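Local coordinates for LPXTG cell wall surface protein (Streptococcus gordonii, PDB 4IGB) that is displayed on the bacterial cell wall and probably takes part in adhesion to host surfaces, at residues G68-F73 and S141-W146; D49-S54 and N72-V77. All coordinates share one frame; numbering follows the deposited sequence.

Interaction 1: G68-F73 and S141-W146; sequences GEMENF and SISELW
M70 and S141 bury more surface in this pairing than any other residues, and both point to the same side of the sheet. CG of M70 stands anti to its backbone N (chi1 164°), and the chain runs straight until chi3 bends it, which carries the terminal methyl along the opposing strand. As a result M70 SD passes 3.8 Å from S141 CB, while M70 CE comes within 3.5 Å of S143 OG and also reaches L145 CD2 at 3.9 Å. The methyl therefore rests between two serine hydroxyls and a leucine branch; Y158 touches M70, S141 and L145 on this side. N72 lies on it too, its ND2 in contact with S141 CB at 3.3 Å, although the polar partner of that amide is E138.

The pairing joins two neighbouring strands, 69-76 and 136-143, inside a six-stranded antiparallel sheet of the N-terminal domain. The short strand axes run 4.8 Å apart, with their N-to-C directions 171° apart, close to antiparallel. E71 and I142 form the hydrogen-bonded pair: E71 N donates to I142 O and I142 N to E71 O, each at 3.0 Å and in the carbonyl plane. Their side chains, with that of F73, lie on the reverse of the sheet. I142, third in buried surface, sends CD1 to F73 CE2 at 4.3 Å, an oblique approach to the ring, while S141 CA meets the ring edge. F95 and L91, from strand 85-101, touch I142 and F73 respectively. Near the E69 and E144 end, a water donates to E69 O and accepts from E144 N, linking the two backbones. Beyond it L145 CD1 packs against the carbonyl of G68, a residue whose backbone angles call for glycine.

Interaction 2: D49-S54 and N72-V77; sequences DQFHLS and NFTLKV
The F51 ring carries N72 CB over one face, a CH-pi contact with the carbon 4.2 Å from the ring centroid. At the ring edge, in its plane, lies L53 CD2 from the same strand, and T74 CG2 approaches obliquely. F51 and N72 run alongside each other, with the amide plane turned 82° from the ring and N72 OD1 3.4 Å from F51 CZ. The torsion of F51 accounts for this: chi1 of 57° places the ring over its own backbone, flanked by N and C, and swings it beside the neighbouring strand. H163 stacks on the F51 ring as well.

On the other side of the sheet Q50 extends alongside F73, its amide inclined to that ring and its CD 3.5 Å from F73 CE1. The approach is oblique, and the polar ends of Q50 are engaged elsewhere, OE1 by K44 and NE2 by E71.

These contacts decorate an antiparallel pair at the margin of the domain's six-stranded sheet, in which strand 48-54 is outermost and strand 69-76 lies next to it. The short axes are inclined at 155°. Two hydrogen-bonded pairs bracket Q50 and F73, which form the non-hydrogen-bonded pair between them. F51 and N72 exchange two backbone bonds, of which N72 N to F51 O is the shorter at 2.7 Å. D49 and T74 exchange the other two, with D49 N at 2.8 Å from T74 O. D49 O has a further donor: T74 OG1 reaches it at 3.3 Å, in the carbonyl plane and on a lone pair, so that one carbonyl receives both the amide and the hydroxyl of T74. The carboxylate of D49 is bonded through OD2 to Y165.

Interactions 1 and 2 flank strand 69-76 and share N72 and F73. Interaction 1 ties that strand to 136-143, towards the middle of the six-stranded sheet, and is partly buried; interaction 2 is a buried contact although it adds the outermost strand, 48-54. F73 takes part in both, but the chemistry differs. Interaction 1 packs methionine against serines around one secure backbone bond pair, with a bridging water; interaction 2 has two such pairs, a threonine hydroxyl, a CH-pi contact on F51 and the Q50 amide beside F73. E69 connects the two directly, its OE1 hydrogen-bonding with both H52 NE2 and S54 OG, while E71 divides its oxygens, OE2 to Q50 NE2 and OE1 to H52 ND1.

Interaction 1: G68-F73 and S141-W146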
# COMPACT_ATOMS: atom_id res chain seq x y z
N GLY C 68 18.42 6.15 18.19
CA GLY C 68 17.20 5.38 18.02
C GLY C 68 17.36 3.92 18.39
O GLY C 68 18.43 3.35 18.24
N GLU C 69 16.29 3.31 18.87
CA GLU C 69 16.26 1.88 19.18
C GLU C 69 15.99 1.07 17.91
O GLU C 69 15.27 1.53 17.02
CB GLU C 69 15.17 1.59 20.22
CG GLU C 69 15.32 2.38 21.51
CD GLU C 69 16.67 2.16 22.16
OE1 GLU C 69 17.10 0.99 22.25
OE2 GLU C 69 17.31 3.15 22.58
N MET C 70 16.55 -0.13 17.86
CA MET C 70 16.45 -0.97 16.67
C MET C 70 16.33 -2.44 17.03
O MET C 70 16.83 -2.87 18.08
CB MET C 70 17.67 -0.77 15.75
CG MET C 70 17.85 -1.85 14.70
SD MET C 70 19.25 -1.59 13.59
CE MET C 70 18.73 -0.13 12.69
N GLU C 71 15.65 -3.20 16.18
CA GLU C 71 15.63 -4.66 16.28
C GLU C 71 16.25 -5.21 15.02
O GLU C 71 15.76 -4.96 13.92
CB GLU C 71 14.21 -5.18 16.45
CG GLU C 71 14.16 -6.65 16.83
CD GLU C 71 14.56 -6.91 18.28
OE1 GLU C 71 14.79 -5.94 19.04
OE2 GLU C 71 14.65 -8.09 18.66
N ASN C 72 17.35 -5.94 15.17
CA ASN C 72 18.16 -6.31 14.03
C ASN C 72 18.11 -7.79 13.76
O ASN C 72 18.03 -8.60 14.68
CB ASN C 72 19.61 -5.86 14.22
CG ASN C 72 20.38 -5.86 12.93
OD1 ASN C 72 21.54 -6.27 12.90
ND2 ASN C 72 19.77 -5.36 11.87
N PHE C 73 18.17 -8.15 12.48
CA PHE C 73 18.09 -9.54 12.06
C PHE C 73 19.22 -9.84 11.11
O PHE C 73 19.48 -9.08 10.17
CB PHE C 73 16.74 -9.83 11.40
CG PHE C 73 15.57 -9.59 12.29
CD1 PHE C 73 14.91 -10.65 12.90
CD2 PHE C 73 15.13 -8.30 12.55
CE1 PHE C 73 13.82 -10.44 13.74
CE2 PHE C 73 14.04 -8.08 13.40
CZ PHE C 73 13.39 -9.15 13.99
N SER C 141 16.08 -5.00 9.37
CA SER C 141 15.94 -4.37 10.67
C SER C 141 14.68 -3.52 10.75
O SER C 141 14.13 -3.10 9.74
CB SER C 141 17.17 -3.51 11.02
OG SER C 141 17.41 -2.48 10.07
N ILE C 142 14.22 -3.29 11.97
CA ILE C 142 13.09 -2.43 12.22
C ILE C 142 13.56 -1.31 13.12
O ILE C 142 14.13 -1.56 14.18
CB ILE C 142 11.97 -3.20 12.95
CG1 ILE C 142 11.58 -4.47 12.19
CG2 ILE C 142 10.77 -2.31 13.20
CD1 ILE C 142 10.67 -5.37 13.00
N SER C 143 13.34 -0.07 12.70
CA SER C 143 13.74 1.08 13.51
C SER C 143 13.20 2.33 12.86
O SER C 143 12.74 2.29 11.72
CB SER C 143 15.26 1.19 13.59
OG SER C 143 15.80 1.72 12.38
N GLU C 144 13.30 3.45 13.57
CA GLU C 144 13.03 4.74 12.97
C GLU C 144 14.28 5.61 12.88
O GLU C 144 14.21 6.83 13.02
CB GLU C 144 11.91 5.45 13.73
CG GLU C 144 10.60 4.69 13.63
CD GLU C 144 9.53 5.23 14.55
OE1 GLU C 144 9.78 5.28 15.78
OE2 GLU C 144 8.46 5.61 14.05
N LEU C 145 15.43 4.99 12.64
CA LEU C 145 16.66 5.74 12.45
C LEU C 145 16.54 6.71 11.28
O LEU C 145 17.05 7.82 11.36
CB LEU C 145 17.83 4.79 12.20
CG LEU C 145 18.72 4.39 13.39
CD1 LEU C 145 17.94 3.60 14.43
CD2 LEU C 145 19.90 3.59 12.90
N TRP C 146 15.87 6.28 10.21
CA TRP C 146 15.85 7.05 8.96
C TRP C 146 14.49 7.67 8.64
O TRP C 146 14.42 8.83 8.19
CB TRP C 146 16.28 6.17 7.80
CG TRP C 146 17.45 5.31 8.10
CD1 TRP C 146 17.47 3.95 8.18
CD2 TRP C 146 18.79 5.75 8.38
NE1 TRP C 146 18.74 3.51 8.48
CE2 TRP C 146 19.57 4.59 8.62
CE3 TRP C 146 19.41 7.00 8.45
CZ2 TRP C 146 20.93 4.65 8.92
CZ3 TRP C 146 20.76 7.06 8.76
CH2 TRP C 146 21.51 5.89 8.98
O HOH W 1 14.07 3.77 16.41

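Interaction 2: D49-S54 and N72-V77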
# COMPACT_ATOMS: atom_id res chain seq x y z
N ASP C 49 19.65 -14.77 13.40
CA ASP C 49 20.15 -14.22 14.64
C ASP C 49 19.50 -12.86 14.89
O ASP C 49 19.82 -11.88 14.22
CB ASP C 49 21.67 -14.07 14.60
CG ASP C 49 22.20 -13.19 15.73
OD1 ASP C 49 21.62 -13.20 16.84
OD2 ASP C 49 23.19 -12.47 15.51
N GLN C 50 18.59 -12.82 15.84
CA GLN C 50 17.84 -11.61 16.12
C GLN C 50 18.29 -10.95 17.42
O GLN C 50 18.41 -11.63 18.44
CB GLN C 50 16.35 -11.93 16.21
CG GLN C 50 15.54 -10.87 16.92
CD GLN C 50 14.09 -11.27 17.09
OE1 GLN C 50 13.68 -12.36 16.68
NE2 GLN C 50 13.31 -10.39 17.70
N PHE C 51 18.53 -9.65 17.39
CA PHE C 51 18.95 -8.94 18.60
C PHE C 51 18.60 -7.46 18.58
O PHE C 51 18.46 -6.86 17.51
CB PHE C 51 20.45 -9.13 18.85
CG PHE C 51 21.32 -8.69 17.71
CD1 PHE C 51 21.79 -7.39 17.64
CD2 PHE C 51 21.67 -9.57 16.70
CE1 PHE C 51 22.59 -6.98 16.59
CE2 PHE C 51 22.46 -9.17 15.65
CZ PHE C 51 22.93 -7.88 15.60
N HIS C 52 18.46 -6.88 19.76
CA HIS C 52 18.13 -5.47 19.91
C HIS C 52 19.39 -4.61 19.96
O HIS C 52 20.47 -5.10 20.29
CB HIS C 52 17.30 -5.25 21.17
CG HIS C 52 16.80 -3.84 21.33
ND1 HIS C 52 15.54 -3.45 20.94
CD2 HIS C 52 17.39 -2.74 21.85
CE1 HIS C 52 15.37 -2.17 21.20
NE2 HIS C 52 16.48 -1.71 21.76
N LEU C 53 19.25 -3.34 19.61
CA LEU C 53 20.38 -2.42 19.62
C LEU C 53 19.93 -1.00 19.93
O LEU C 53 18.85 -0.58 19.52
CB LEU C 53 21.10 -2.45 18.27
CG LEU C 53 21.87 -3.72 17.91
CD1 LEU C 53 22.09 -3.80 16.41
CD2 LEU C 53 23.19 -3.78 18.65
N SER C 54 20.77 -0.26 20.65
CA SER C 54 20.47 1.12 20.97
C SER C 54 21.48 2.04 20.30
O SER C 54 22.69 1.87 20.47
CB SER C 54 20.49 1.35 22.48
OG SER C 54 19.39 0.69 23.10
N ASN C 72 17.35 -5.94 15.17
CA ASN C 72 18.16 -6.31 14.03
C ASN C 72 18.11 -7.79 13.76
O ASN C 72 18.03 -8.60 14.68
CB ASN C 72 19.61 -5.86 14.22
CG ASN C 72 20.38 -5.86 12.93
OD1 ASN C 72 21.54 -6.27 12.90
ND2 ASN C 72 19.77 -5.36 11.87
N PHE C 73 18.17 -8.15 12.48
CA PHE C 73 18.09 -9.54 12.06
C PHE C 73 19.22 -9.84 11.11
O PHE C 73 19.48 -9.08 10.17
CB PHE C 73 16.74 -9.83 11.40
CG PHE C 73 15.57 -9.59 12.29
CD1 PHE C 73 14.91 -10.65 12.90
CD2 PHE C 73 15.13 -8.30 12.55
CE1 PHE C 73 13.82 -10.44 13.74
CE2 PHE C 73 14.04 -8.08 13.40
CZ PHE C 73 13.39 -9.15 13.99
N THR C 74 19.91 -10.94 11.37
CA THR C 74 21.01 -11.37 10.51
C THR C 74 20.87 -12.85 10.27
O THR C 74 20.14 -13.55 10.98
CB THR C 74 22.37 -11.07 11.15
OG1 THR C 74 22.52 -11.85 12.34
CG2 THR C 74 22.47 -9.60 11.52
N LEU C 75 21.57 -13.34 9.26
CA LEU C 75 21.54 -14.74 8.90
C LEU C 75 22.88 -15.39 9.19
O LEU C 75 23.93 -14.87 8.81
CB LEU C 75 21.20 -14.87 7.41
CG LEU C 75 19.72 -14.68 7.08
CD1 LEU C 75 19.51 -14.47 5.60
CD2 LEU C 75 18.91 -15.88 7.59
N LYS C 76 22.85 -16.53 9.88
CA LYS C 76 24.06 -17.30 10.17
C LYS C 76 24.59 -17.98 8.91
O LYS C 76 23.90 -18.77 8.27
CB LYS C 76 23.79 -18.35 11.25
CG LYS C 76 23.31 -17.77 12.57
CD LYS C 76 22.72 -18.85 13.46
CE LYS C 76 22.07 -18.25 14.70
NZ LYS C 76 21.16 -19.23 15.36
N VAL C 77 25.83 -17.65 8.56
CA VAL C 77 26.48 -18.16 7.37
C VAL C 77 27.21 -19.48 7.64
O VAL C 77 27.72 -19.71 8.74
CB VAL C 77 27.50 -17.12 6.82
CG1 VAL C 77 28.47 -17.75 5.82
CG2 VAL C 77 26.77 -15.94 6.21